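Side-chain contact in polymerase subunit PA (Dhori virus, PDB 4CGS), which forms the N-terminal, cap-snatching-type domain of the viral polymerase's PA subunit, which probably binds RNA: residues Pro88-Leu93 with Lys97-Lys102. Residues are numbered along the deposited sequence; the frame is centred on the assembly and turned at random.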
# COMPACT_ATOMS: atom_id res chain seq x y z
N PRO A 88 -6.76 9.54 0.21
CA PRO A 88 -6.68 8.09 0.52
C PRO A 88 -6.04 7.34 -0.62
O PRO A 88 -6.27 7.65 -1.81
CB PRO A 88 -8.15 7.71 0.74
CG PRO A 88 -8.86 9.00 0.99
CD PRO A 88 -8.16 10.02 0.27
N ASP A 89 -5.32 6.26 -0.29
CA ASP A 89 -4.71 5.39 -1.29
C ASP A 89 -5.70 4.62 -2.14
O ASP A 89 -5.49 4.40 -3.33
CB ASP A 89 -3.69 4.45 -0.56
CG ASP A 89 -2.61 5.20 0.11
OD1 ASP A 89 -1.93 6.00 -0.64
OD2 ASP A 89 -2.38 5.00 1.30
N LEU A 90 -6.84 4.26 -1.53
CA LEU A 90 -7.93 3.67 -2.24
C LEU A 90 -9.28 4.27 -1.77
O LEU A 90 -9.41 4.71 -0.64
CB LEU A 90 -8.04 2.12 -2.09
CG LEU A 90 -6.82 1.25 -2.28
CD1 LEU A 90 -6.04 1.10 -0.97
CD2 LEU A 90 -7.18 -0.10 -2.88
N LEU A 91 -10.28 4.27 -2.65
CA LEU A 91 -11.65 4.47 -2.29
C LEU A 91 -12.35 3.11 -2.29
O LEU A 91 -12.28 2.41 -3.29
CB LEU A 91 -12.31 5.45 -3.22
CG LEU A 91 -11.71 6.81 -3.44
CD1 LEU A 91 -12.58 7.63 -4.38
CD2 LEU A 91 -11.43 7.51 -2.10
N ASP A 92 -13.02 2.75 -1.19
CA ASP A 92 -13.75 1.52 -1.07
C ASP A 92 -15.22 1.89 -1.35
O ASP A 92 -15.87 2.53 -0.52
CB ASP A 92 -13.59 0.97 0.32
CG ASP A 92 -14.38 -0.29 0.56
OD1 ASP A 92 -15.29 -0.64 -0.19
OD2 ASP A 92 -14.07 -1.00 1.58
N LEU A 93 -15.71 1.53 -2.54
CA LEU A 93 -17.04 1.95 -2.96
C LEU A 93 -18.15 1.11 -2.30
O LEU A 93 -19.37 1.47 -2.32
CB LEU A 93 -17.12 1.89 -4.46
CG LEU A 93 -16.05 2.66 -5.25
CD1 LEU A 93 -16.31 2.62 -6.75
CD2 LEU A 93 -16.00 4.09 -4.72
N LYS A 97 -15.64 4.18 2.20
CA LYS A 97 -14.53 4.54 3.07
C LYS A 97 -13.34 4.94 2.19
O LYS A 97 -13.20 4.41 1.06
CB LYS A 97 -14.08 3.37 3.93
CG LYS A 97 -15.07 2.69 4.84
CD LYS A 97 -15.35 3.42 6.11
CE LYS A 97 -16.42 2.78 6.95
NZ LYS A 97 -16.80 3.65 8.08
N GLY A 98 -12.47 5.78 2.74
CA GLY A 98 -11.18 6.02 2.19
C GLY A 98 -10.19 5.13 2.91
O GLY A 98 -10.20 5.10 4.14
N VAL A 99 -9.35 4.47 2.18
CA VAL A 99 -8.39 3.52 2.72
C VAL A 99 -6.99 4.09 2.57
O VAL A 99 -6.57 4.43 1.50
CB VAL A 99 -8.51 2.14 2.03
CG1 VAL A 99 -7.52 1.15 2.68
CG2 VAL A 99 -9.93 1.61 2.07
N TYR A 100 -6.24 4.10 3.68
CA TYR A 100 -4.84 4.51 3.67
C TYR A 100 -4.05 3.24 3.98
O TYR A 100 -4.45 2.48 4.86
CB TYR A 100 -4.58 5.57 4.70
CG TYR A 100 -5.43 6.83 4.58
CD1 TYR A 100 -6.65 6.85 5.16
CD2 TYR A 100 -4.99 7.97 3.89
CE1 TYR A 100 -7.50 7.95 5.11
CE2 TYR A 100 -5.83 9.12 3.82
CZ TYR A 100 -7.05 9.06 4.46
OH TYR A 100 -7.93 10.17 4.43
N VAL A 101 -2.94 3.03 3.28
CA VAL A 101 -2.08 1.85 3.51
C VAL A 101 -0.75 2.32 4.07
O VAL A 101 -0.11 3.22 3.50
CB VAL A 101 -1.88 1.11 2.21
CG1 VAL A 101 -0.91 -0.07 2.37
CG2 VAL A 101 -3.20 0.61 1.66
N LYS A 102 -0.32 1.69 5.14
CA LYS A 102 0.94 1.92 5.76
C LYS A 102 1.72 0.60 5.92
O LYS A 102 1.19 -0.36 6.51
CB LYS A 102 0.72 2.70 7.13
CG LYS A 102 0.16 4.14 7.07
CD LYS A 102 0.37 4.94 8.37
CE LYS A 102 0.10 6.46 8.22
NZ LYS A 102 0.58 7.34 9.37
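D89 meets V101 with a single carboxylate oxygen: OD2 accepts the bond from V101 N at 2.8 Å, through its anti lone pair and almost straight at 174°. With CG turned beside its own backbone N (chi1 -61°), the carboxylate reaches across to the neighbouring strand, where a side-chain oxygen serves a backbone N-H. Two residues back along the strand, V99 O takes two donors, L90 N at 3.0 Å in the carbonyl plane and D89 N at 2.8 Å, the latter bent and weak. V99 N returns a bond to L90 O at 2.8 Å, and past the bulge D92 N bonds to K97 O at 2.8 Å.

The two faces are filled differently. On one, L90 CD1 sits equally far, 3.9 Å, from V99 CG1 and V101 CG2, while V99 CG2 touches D92 CB. On the other, P88 lies alongside Y100, its CA over the ring face in a CH-pi contact 4.0 Å from the centroid. A stack with F121 and a hydrogen bond between the phenol oxygen and E119 help fix that ring, and M75 of helix 68-78 touches P88. D92 OD2 forms a salt bridge with R59 and a hydrogen bond with Y137, and OD1 accepts the amides of K94 and E95 in the turn. The whole illustrates a beta hairpin carrying a classic bulge, D89 and L90 opposite V99, inside the domain's mixed sheet.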